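Local coordinates for protein N-alpha-acetyltransferase 35, NatC auxiliary subunit (Saccharomyces cerevisiae, PDB 6YGA) that serves as the auxiliary subunit of the NatC N-terminal acetyltransferase, which acetylates the N-terminal methionine of the L-A virus Gag protein, at residues W103-P111 / E175-G183; S150-F161 / L224-E234. One frame throughout, in Å; residues are numbered along the deposited sequence.

Contact 1: residues W103-P111 / E175-G183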
loop_
_atom_site.group_PDB
_atom_site.type_symbol
_atom_site.label_atom_id
_atom_site.label_comp_id
_atom_site.label_asym_id
_atom_site.label_seq_id
_atom_site.Cartn_x
_atom_site.Cartn_y
_atom_site.Cartn_z
ATOM N N TRP B 103 -13.996 6.660 5.640
ATOM C CA TRP B 103 -13.682 6.313 4.259
ATOM C C TRP B 103 -12.250 6.702 3.899
ATOM O O TRP B 103 -11.482 5.875 3.394
ATOM C CB TRP B 103 -14.689 6.996 3.329
ATOM C CG TRP B 103 -14.377 6.921 1.869
ATOM C CD1 TRP B 103 -13.794 5.884 1.203
ATOM C CD2 TRP B 103 -14.635 7.934 0.888
ATOM N NE1 TRP B 103 -13.672 6.187 -0.132
ATOM C CE2 TRP B 103 -14.181 7.440 -0.350
ATOM C CE3 TRP B 103 -15.205 9.210 0.938
ATOM C CZ2 TRP B 103 -14.280 8.175 -1.527
ATOM C CZ3 TRP B 103 -15.303 9.938 -0.230
ATOM C CH2 TRP B 103 -14.842 9.420 -1.447
ATOM N N LEU B 104 -11.869 7.952 4.167
ATOM C CA LEU B 104 -10.586 8.485 3.720
ATOM C C LEU B 104 -9.468 8.281 4.739
ATOM O O LEU B 104 -8.359 7.882 4.370
ATOM C CB LEU B 104 -10.731 9.975 3.395
ATOM C CG LEU B 104 -11.854 10.331 2.419
ATOM C CD1 LEU B 104 -12.032 11.839 2.310
ATOM C CD2 LEU B 104 -11.579 9.726 1.056
ATOM N N ASN B 105 -9.735 8.565 6.017
ATOM C CA ASN B 105 -8.700 8.436 7.040
ATOM C C ASN B 105 -8.457 6.979 7.420
ATOM O O ASN B 105 -7.303 6.562 7.574
ATOM C CB ASN B 105 -9.077 9.246 8.283
ATOM C CG ASN B 105 -9.091 10.741 8.030
ATOM O OD1 ASN B 105 -9.887 11.239 7.234
ATOM N ND2 ASN B 105 -8.220 11.468 8.720
ATOM N N ASP B 106 -9.520 6.192 7.578
ATOM C CA ASP B 106 -9.406 4.821 8.054
ATOM C C ASP B 106 -9.486 3.789 6.932
ATOM O O ASP B 106 -9.538 2.588 7.215
ATOM C CB ASP B 106 -10.478 4.541 9.109
ATOM C CG ASP B 106 -10.385 5.477 10.303
ATOM O OD1 ASP B 106 -9.304 6.068 10.519
ATOM O OD2 ASP B 106 -11.391 5.614 11.032
ATOM N N TYR B 107 -9.511 4.231 5.672
ATOM C CA TYR B 107 -9.400 3.342 4.509
ATOM C C TYR B 107 -10.569 2.360 4.418
ATOM O O TYR B 107 -10.400 1.208 4.009
ATOM C CB TYR B 107 -8.069 2.582 4.519
ATOM C CG TYR B 107 -6.841 3.448 4.688
ATOM C CD1 TYR B 107 -6.232 4.041 3.591
ATOM C CD2 TYR B 107 -6.278 3.655 5.942
ATOM C CE1 TYR B 107 -5.103 4.829 3.737
ATOM C CE2 TYR B 107 -5.150 4.442 6.100
ATOM C CZ TYR B 107 -4.567 5.025 4.994
ATOM O OH TYR B 107 -3.445 5.809 5.145
ATOM N N GLN B 108 -11.763 2.805 4.795
ATOM C CA GLN B 108 -12.928 1.947 4.648
ATOM C C GLN B 108 -13.534 2.122 3.261
ATOM O O GLN B 108 -13.282 3.108 2.565
ATOM C CB GLN B 108 -13.973 2.237 5.726
ATOM C CG GLN B 108 -13.505 1.900 7.130
ATOM C CD GLN B 108 -12.818 0.549 7.209
ATOM O OE1 GLN B 108 -13.448 -0.496 7.033
ATOM N NE2 GLN B 108 -11.517 0.564 7.477
ATOM N N THR B 109 -14.340 1.141 2.863
ATOM C CA THR B 109 -14.919 1.145 1.529
ATOM C C THR B 109 -15.994 2.216 1.404
ATOM O O THR B 109 -16.675 2.570 2.370
ATOM C CB THR B 109 -15.516 -0.220 1.191
ATOM O OG1 THR B 109 -16.464 -0.590 2.201
ATOM C CG2 THR B 109 -14.431 -1.278 1.107
ATOM N N LEU B 110 -16.133 2.735 0.187
ATOM C CA LEU B 110 -17.182 3.710 -0.086
ATOM C C LEU B 110 -18.588 3.143 0.092
ATOM O O LEU B 110 -19.446 3.868 0.628
ATOM C CB LEU B 110 -16.981 4.281 -1.497
ATOM C CG LEU B 110 -17.869 5.439 -1.952
ATOM C CD1 LEU B 110 -17.744 6.625 -1.010
ATOM C CD2 LEU B 110 -17.514 5.844 -3.373
ATOM N N PRO B 111 -18.903 1.903 -0.310
ATOM C CA PRO B 111 -20.264 1.399 -0.057
ATOM C C PRO B 111 -20.642 1.330 1.415
ATOM O O PRO B 111 -21.832 1.424 1.736
ATOM C CB PRO B 111 -20.244 0.005 -0.699
ATOM C CG PRO B 111 -19.215 0.092 -1.752
ATOM C CD PRO B 111 -18.148 0.979 -1.180
ATOM N N GLU B 175 -6.234 0.589 -2.299
ATOM C CA GLU B 175 -5.121 0.361 -1.387
ATOM C C GLU B 175 -4.948 1.615 -0.547
ATOM O O GLU B 175 -5.054 1.574 0.684
ATOM C CB GLU B 175 -3.840 0.016 -2.157
ATOM C CG GLU B 175 -2.606 -0.193 -1.282
ATOM C CD GLU B 175 -1.337 -0.425 -2.090
ATOM O OE1 GLU B 175 -1.424 -0.501 -3.333
ATOM O OE2 GLU B 175 -0.251 -0.529 -1.481
ATOM N N ASP B 176 -4.707 2.742 -1.214
ATOM C CA ASP B 176 -4.674 4.030 -0.536
ATOM C C ASP B 176 -6.066 4.618 -0.377
ATOM O O ASP B 176 -6.313 5.375 0.570
ATOM C CB ASP B 176 -3.787 5.000 -1.310
ATOM C CG ASP B 176 -2.383 4.480 -1.481
ATOM O OD1 ASP B 176 -1.762 4.119 -0.460
ATOM O OD2 ASP B 176 -1.911 4.412 -2.634
ATOM N N LEU B 177 -6.982 4.279 -1.281
ATOM C CA LEU B 177 -8.306 4.884 -1.295
ATOM C C LEU B 177 -9.250 4.002 -2.099
ATOM O O LEU B 177 -8.959 3.663 -3.250
ATOM C CB LEU B 177 -8.243 6.292 -1.888
ATOM C CG LEU B 177 -9.531 7.109 -1.936
ATOM C CD1 LEU B 177 -10.361 6.888 -0.689
ATOM C CD2 LEU B 177 -9.170 8.572 -2.080
ATOM N N ASN B 178 -10.377 3.641 -1.488
ATOM C CA ASN B 178 -11.397 2.819 -2.125
ATOM C C ASN B 178 -12.424 3.717 -2.801
ATOM O O ASN B 178 -12.927 4.668 -2.190
ATOM C CB ASN B 178 -12.080 1.917 -1.095
ATOM C CG ASN B 178 -13.256 1.139 -1.672
ATOM O OD1 ASN B 178 -14.365 1.663 -1.786
ATOM N ND2 ASN B 178 -13.021 -0.123 -2.019
ATOM N N PHE B 179 -12.733 3.415 -4.061
ATOM C CA PHE B 179 -13.767 4.136 -4.790
ATOM C C PHE B 179 -14.641 3.152 -5.572
ATOM O O PHE B 179 -14.698 3.150 -6.798
ATOM C CB PHE B 179 -13.168 5.191 -5.715
ATOM C CG PHE B 179 -14.099 6.328 -5.994
ATOM C CD1 PHE B 179 -14.126 7.433 -5.160
ATOM C CD2 PHE B 179 -14.969 6.281 -7.068
ATOM C CE1 PHE B 179 -14.994 8.481 -5.404
ATOM C CE2 PHE B 179 -15.838 7.323 -7.317
ATOM C CZ PHE B 179 -15.852 8.424 -6.483
ATOM N N ASN B 180 -15.337 2.288 -4.841
ATOM C CA ASN B 180 -16.392 1.461 -5.419
ATOM C C ASN B 180 -17.693 2.230 -5.248
ATOM O O ASN B 180 -18.366 2.126 -4.223
ATOM C CB ASN B 180 -16.448 0.095 -4.745
ATOM C CG ASN B 180 -17.575 -0.774 -5.279
ATOM O OD1 ASN B 180 -18.126 -0.513 -6.350
ATOM N ND2 ASN B 180 -17.916 -1.820 -4.534
ATOM N N ASN B 181 -18.040 3.029 -6.259
ATOM C CA ASN B 181 -19.265 3.820 -6.243
ATOM C C ASN B 181 -20.467 3.068 -6.808
ATOM O O ASN B 181 -21.506 3.689 -7.055
ATOM C CB ASN B 181 -19.060 5.137 -7.006
ATOM C CG ASN B 181 -18.786 4.926 -8.483
ATOM O OD1 ASN B 181 -18.337 3.858 -8.898
ATOM N ND2 ASN B 181 -19.046 5.955 -9.286
HETATM N N MSE B 182 -20.347 1.759 -7.019
HETATM C CA MSE B 182 -21.460 0.906 -7.442
HETATM C C MSE B 182 -22.168 1.383 -8.708
HETATM O O MSE B 182 -23.396 1.411 -8.767
HETATM C CB MSE B 182 -22.469 0.775 -6.303
HETATM C CG MSE B 182 -21.891 0.091 -5.082
HETATM SE SE MSE B 182 -23.073 0.144 -3.543
HETATM C CE MSE B 182 -23.415 -1.767 -3.379
ATOM N N GLY B 183 -21.385 1.760 -9.715
ATOM C CA GLY B 183 -21.939 2.122 -11.003
ATOM C C GLY B 183 -22.588 3.484 -11.088
ATOM O O GLY B 183 -23.361 3.729 -12.019
HETATM O O HOH W 1 -10.473 4.306 1.281
HETATM O O HOH W 2 -8.679 5.945 2.217
#
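Trp103 and Asn178 make one of two direct hydrogen bonds between these segments. The indole NE1 donates to the backbone O of Asn178 at 2.7 Å. The bond is nearly straight (167°) and lies in both the ring plane and the carbonyl plane. The second bond uses the Asn178 side chain: OD1 accepts from the backbone N of Leu110 at 2.9 Å. With CG anti to the backbone N (chi1 174°), the amide reaches across to 103-111. The same OD1 takes the N-H of Asn180 at 3.3 Å, closing an Asx turn. The two donors arrive on opposite faces of the amide.

Two waters add bridges. One donates to Trp103 O and accepts from Asn178 N. The other joins Leu104 O to Asp176 O.

Apolar groups cover both faces of the indole: Leu104 CD2 and Leu110 CD1. Trp103 CZ2 meets Phe179 CD1 at 3.7 Å, and Leu104 CD2 meets Leu177 CD1 at 3.5 Å. Leu110 CD2 sits over a face of the Phe179 ring, 4.1 Å from its centroid, a CH-pi contact. Pro111 CB packs on the selenium of Met182.

Pro111 also crosses Asn180 at about a right angle, in van der Waals contact with its backbone O and side-chain amide.

Asp176 forms a salt bridge with Arg340 and a hydrogen bond with Asn405; Glu175 forms a salt bridge with Arg408. Tyr107 meets Phe142 of the N-alpha-acetyltransferase 30 chain edge-to-face, and Gln108 NE2 is hydrogen-bonded to Asn147 of that chain. The contact thus joins helix 85-104 and the loop that follows it to an extended loop carrying Asx turns, beside the subunit interface.

Contact 2: residues S150-F161 / L224-E234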
loop_
_atom_site.group_PDB
_atom_site.type_symbol
_atom_site.label_atom_id
_atom_site.label_comp_id
_atom_site.label_asym_id
_atom_site.label_seq_id
_atom_site.Cartn_x
_atom_site.Cartn_y
_atom_site.Cartn_z
ATOM N N SER B 150 -28.845 20.121 1.498
ATOM C CA SER B 150 -27.594 20.806 1.189
ATOM C C SER B 150 -26.398 20.026 1.720
ATOM O O SER B 150 -25.350 19.966 1.066
ATOM C CB SER B 150 -27.615 22.223 1.762
ATOM O OG SER B 150 -27.682 22.203 3.176
ATOM N N CYS B 151 -26.532 19.424 2.906
ATOM C CA CYS B 151 -25.457 18.598 3.451
ATOM C C CYS B 151 -25.122 17.449 2.512
ATOM O O CYS B 151 -23.956 17.240 2.157
ATOM C CB CYS B 151 -25.847 18.053 4.824
ATOM S SG CYS B 151 -25.992 19.272 6.136
ATOM N N ILE B 152 -26.141 16.687 2.106
ATOM C CA ILE B 152 -25.920 15.548 1.221
ATOM C C ILE B 152 -25.287 16.004 -0.085
ATOM O O ILE B 152 -24.397 15.338 -0.628
ATOM C CB ILE B 152 -27.245 14.805 0.976
ATOM C CG1 ILE B 152 -27.907 14.420 2.304
ATOM C CG2 ILE B 152 -27.016 13.584 0.105
ATOM C CD1 ILE B 152 -27.101 13.460 3.149
ATOM N N LEU B 153 -25.727 17.153 -0.604
ATOM C CA LEU B 153 -25.166 17.663 -1.850
ATOM C C LEU B 153 -23.696 18.026 -1.684
ATOM O O LEU B 153 -22.894 17.832 -2.606
ATOM C CB LEU B 153 -25.969 18.870 -2.327
ATOM C CG LEU B 153 -25.593 19.426 -3.700
ATOM C CD1 LEU B 153 -25.765 18.360 -4.771
ATOM C CD2 LEU B 153 -26.429 20.656 -4.021
ATOM N N GLY B 154 -23.322 18.557 -0.519
ATOM C CA GLY B 154 -21.929 18.906 -0.295
ATOM C C GLY B 154 -21.026 17.689 -0.263
ATOM O O GLY B 154 -19.959 17.673 -0.883
ATOM N N VAL B 155 -21.447 16.648 0.458
ATOM C CA VAL B 155 -20.663 15.418 0.515
ATOM C C VAL B 155 -20.627 14.741 -0.851
ATOM O O VAL B 155 -19.588 14.218 -1.269
ATOM C CB VAL B 155 -21.218 14.486 1.608
ATOM C CG1 VAL B 155 -20.478 13.159 1.612
ATOM C CG2 VAL B 155 -21.113 15.154 2.970
ATOM N N CYS B 156 -21.751 14.745 -1.574
ATOM C CA CYS B 156 -21.754 14.164 -2.913
ATOM C C CYS B 156 -20.833 14.938 -3.846
ATOM O O CYS B 156 -20.192 14.350 -4.726
ATOM C CB CYS B 156 -23.174 14.118 -3.479
ATOM S SG CYS B 156 -24.246 12.849 -2.764
ATOM N N TYR B 157 -20.750 16.259 -3.668
ATOM C CA TYR B 157 -19.786 17.042 -4.433
ATOM C C TYR B 157 -18.360 16.659 -4.060
ATOM O O TYR B 157 -17.465 16.659 -4.912
ATOM C CB TYR B 157 -20.016 18.539 -4.211
ATOM C CG TYR B 157 -19.207 19.416 -5.141
ATOM C CD1 TYR B 157 -19.707 19.790 -6.382
ATOM C CD2 TYR B 157 -17.940 19.862 -4.784
ATOM C CE1 TYR B 157 -18.972 20.585 -7.241
ATOM C CE2 TYR B 157 -17.197 20.658 -5.635
ATOM C CZ TYR B 157 -17.718 21.016 -6.861
ATOM O OH TYR B 157 -16.981 21.806 -7.711
ATOM N N LEU B 158 -18.134 16.318 -2.788
ATOM C CA LEU B 158 -16.800 15.922 -2.349
ATOM C C LEU B 158 -16.362 14.624 -3.015
ATOM O O LEU B 158 -15.259 14.539 -3.569
ATOM C CB LEU B 158 -16.769 15.777 -0.828
ATOM C CG LEU B 158 -15.455 15.273 -0.230
ATOM C CD1 LEU B 158 -14.366 16.337 -0.335
ATOM C CD2 LEU B 158 -15.655 14.837 1.212
ATOM N N THR B 159 -17.213 13.595 -2.967
ATOM C CA THR B 159 -16.847 12.307 -3.548
ATOM C C THR B 159 -16.598 12.419 -5.045
ATOM O O THR B 159 -15.743 11.709 -5.587
ATOM C CB THR B 159 -17.933 11.267 -3.273
ATOM O OG1 THR B 159 -19.073 11.542 -4.095
ATOM C CG2 THR B 159 -18.352 11.301 -1.812
ATOM N N LYS B 160 -17.333 13.298 -5.729
ATOM C CA LYS B 160 -17.063 13.535 -7.142
ATOM C C LYS B 160 -15.671 14.120 -7.341
ATOM O O LYS B 160 -14.979 13.784 -8.308
ATOM C CB LYS B 160 -18.125 14.463 -7.730
ATOM C CG LYS B 160 -18.009 14.661 -9.234
ATOM C CD LYS B 160 -18.952 15.748 -9.728
ATOM C CE LYS B 160 -18.952 15.839 -11.247
ATOM N NZ LYS B 160 -19.835 16.935 -11.732
ATOM N N PHE B 161 -15.244 14.998 -6.430
ATOM C CA PHE B 161 -13.906 15.572 -6.526
ATOM C C PHE B 161 -12.840 14.524 -6.243
ATOM O O PHE B 161 -11.782 14.519 -6.883
ATOM C CB PHE B 161 -13.774 16.754 -5.566
ATOM C CG PHE B 161 -12.366 17.257 -5.416
ATOM C CD1 PHE B 161 -11.684 17.782 -6.500
ATOM C CD2 PHE B 161 -11.730 17.215 -4.186
ATOM C CE1 PHE B 161 -10.388 18.245 -6.362
ATOM C CE2 PHE B 161 -10.439 17.678 -4.043
ATOM C CZ PHE B 161 -9.766 18.193 -5.130
ATOM N N LEU B 224 -22.331 22.308 8.947
ATOM C CA LEU B 224 -22.562 22.962 7.663
ATOM C C LEU B 224 -21.317 23.701 7.183
ATOM O O LEU B 224 -20.966 23.634 6.000
ATOM C CB LEU B 224 -23.748 23.920 7.774
ATOM C CG LEU B 224 -24.732 23.933 6.604
ATOM C CD1 LEU B 224 -25.343 22.570 6.426
ATOM C CD2 LEU B 224 -25.823 24.944 6.842
ATOM N N LYS B 225 -20.635 24.409 8.086
ATOM C CA LYS B 225 -19.437 25.143 7.687
ATOM C C LYS B 225 -18.293 24.194 7.354
ATOM O O LYS B 225 -17.474 24.487 6.475
ATOM C CB LYS B 225 -19.018 26.117 8.785
ATOM C CG LYS B 225 -20.004 27.239 9.058
ATOM C CD LYS B 225 -19.453 28.191 10.110
ATOM C CE LYS B 225 -20.356 29.398 10.299
ATOM N NZ LYS B 225 -19.807 30.360 11.297
ATOM N N ILE B 226 -18.214 23.059 8.055
ATOM C CA ILE B 226 -17.204 22.050 7.735
ATOM C C ILE B 226 -17.402 21.542 6.313
ATOM O O ILE B 226 -16.448 21.431 5.534
ATOM C CB ILE B 226 -17.246 20.898 8.759
ATOM C CG1 ILE B 226 -16.614 21.320 10.086
ATOM C CG2 ILE B 226 -16.539 19.664 8.217
ATOM C CD1 ILE B 226 -16.594 20.214 11.125
ATOM N N ILE B 227 -18.652 21.245 5.949
ATOM C CA ILE B 227 -18.943 20.756 4.604
ATOM C C ILE B 227 -18.543 21.791 3.559
ATOM O O ILE B 227 -17.996 21.448 2.505
ATOM C CB ILE B 227 -20.429 20.367 4.490
ATOM C CG1 ILE B 227 -20.748 19.222 5.459
ATOM C CG2 ILE B 227 -20.780 19.964 3.065
ATOM C CD1 ILE B 227 -22.180 18.735 5.399
ATOM N N ILE B 228 -18.789 23.075 3.844
ATOM C CA ILE B 228 -18.371 24.141 2.934
ATOM C C ILE B 228 -16.861 24.109 2.729
ATOM O O ILE B 228 -16.367 24.273 1.606
ATOM C CB ILE B 228 -18.844 25.509 3.463
ATOM C CG1 ILE B 228 -20.365 25.627 3.341
ATOM C CG2 ILE B 228 -18.144 26.647 2.731
ATOM C CD1 ILE B 228 -20.921 26.951 3.810
ATOM N N CYS B 229 -16.105 23.886 3.805
ATOM C CA CYS B 229 -14.652 23.823 3.688
ATOM C C CYS B 229 -14.213 22.633 2.843
ATOM O O CYS B 229 -13.266 22.741 2.055
ATOM C CB CYS B 229 -14.017 23.756 5.075
ATOM S SG CYS B 229 -14.319 25.213 6.100
ATOM N N LEU B 230 -14.883 21.487 2.993
ATOM C CA LEU B 230 -14.513 20.315 2.204
ATOM C C LEU B 230 -14.800 20.536 0.725
ATOM O O LEU B 230 -14.063 20.044 -0.137
ATOM C CB LEU B 230 -15.252 19.075 2.715
ATOM C CG LEU B 230 -14.952 18.627 4.149
ATOM C CD1 LEU B 230 -15.966 17.593 4.626
ATOM C CD2 LEU B 230 -13.540 18.079 4.251
ATOM N N VAL B 231 -15.872 21.270 0.414
ATOM C CA VAL B 231 -16.184 21.588 -0.975
ATOM C C VAL B 231 -15.124 22.509 -1.569
ATOM O O VAL B 231 -14.856 22.468 -2.776
ATOM C CB VAL B 231 -17.595 22.202 -1.063
ATOM C CG1 VAL B 231 -17.903 22.639 -2.484
ATOM C CG2 VAL B 231 -18.630 21.202 -0.576
ATOM N N HIS B 232 -14.487 23.327 -0.738
ATOM C CA HIS B 232 -13.469 24.258 -1.202
ATOM C C HIS B 232 -12.110 23.609 -1.424
ATOM O O HIS B 232 -11.167 24.314 -1.799
ATOM C CB HIS B 232 -13.317 25.408 -0.207
ATOM C CG HIS B 232 -14.265 26.540 -0.445
ATOM N ND1 HIS B 232 -14.070 27.476 -1.437
ATOM C CD2 HIS B 232 -15.411 26.891 0.186
ATOM C CE1 HIS B 232 -15.057 28.354 -1.411
ATOM N NE2 HIS B 232 -15.883 28.023 -0.435
ATOM N N LEU B 233 -11.977 22.300 -1.201
ATOM C CA LEU B 233 -10.669 21.671 -1.352
ATOM C C LEU B 233 -10.235 21.615 -2.809
ATOM O O LEU B 233 -9.035 21.525 -3.092
ATOM C CB LEU B 233 -10.674 20.264 -0.753
ATOM C CG LEU B 233 -10.591 20.181 0.773
ATOM C CD1 LEU B 233 -10.668 18.733 1.241
ATOM C CD2 LEU B 233 -9.318 20.844 1.269
ATOM N N GLU B 234 -11.183 21.669 -3.745
ATOM C CA GLU B 234 -10.818 21.634 -5.154
ATOM C C GLU B 234 -10.139 22.918 -5.615
ATOM O O GLU B 234 -9.565 22.934 -6.711
ATOM C CB GLU B 234 -12.054 21.357 -6.013
ATOM C CG GLU B 234 -12.993 22.534 -6.151
ATOM C CD GLU B 234 -14.039 22.314 -7.224
ATOM O OE1 GLU B 234 -14.330 21.141 -7.540
ATOM O OE2 GLU B 234 -14.561 23.316 -7.759
#
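Gly154 and Ile227 mark the close meeting of helices 142-167 and 215-231. These are two near-parallel helices packed side by side in the helical region of this Mak10-family subunit, with helix 193-209 lying between them in sequence. The axes of the short segments approach to 9.1 Å and cross at 25°. At Gly154, which has no side chain, Ile227 CG2 comes within 3.7 Å of the CA. Val231 CG2 also lies against the Gly154 backbone.

Apolar packing continues along both helices. At the N-terminal end of the contact, Cys151 SG touches Leu224 CD1 at 3.4 Å, and Cys151 CB touches Ile227 CD1 at 3.8 Å. With CG1 anti to the carbonyl carbon (chi1 -62°) and the chain extended beyond it, CD1 of Ile227 reaches Cys151. One turn past Gly154, Leu158 lays CD1 against the backbone O and CB of Leu230. Val231 CG1 meets the Tyr157 ring at CD2, at 3.6 Å, with the two side chains crossing at about a right angle.

Phe161 ends the row of apolar residues. Glu234 CB lies over one face of its ring, 3.8 Å from the centroid, in a CH-pi contact offset toward the rim. Phe161 CE2 also approaches Leu233 CB.

Other helices pack on both members of the pair. Ile152, Val155 and Leu158 lean on helix 85-104, while Ile226 and Cys229 touch helix 245-260. Ser150 OG bonds to Val147 O and to Ser203 of helix 193-209.

One side-chain hydrogen bond joins the segments. Tyr157 OH donates to Glu234 OE1 at 2.7 Å, meeting the carboxylate from above its plane, 41° out of it.

Overall arrangement
The two contacts alternate along the chain: 103-111, 150-161, 175-183, then 224-234. Their centres lie about 17 Å apart, on the same side of the chain's centre. Helix 142-167 carries the first segment of contact 2 and leads into the loop that holds 175-183. Helix 85-104, which runs into contact 1, packs on the same helix. Thr159 links the two directly. Its CG2 meets Trp103 CZ3 at 3.7 Å, and its backbone O packs against Phe179 CE1. Contact 2 is a buried helix pair that no other chain of the assembly touches, whereas contact 1 borders the N-alpha-acetyltransferase 30 subunit. Helix 142-167 is shared: it packs on helix 215-231 in contact 2 and touches Trp103 and Phe179 of contact 1.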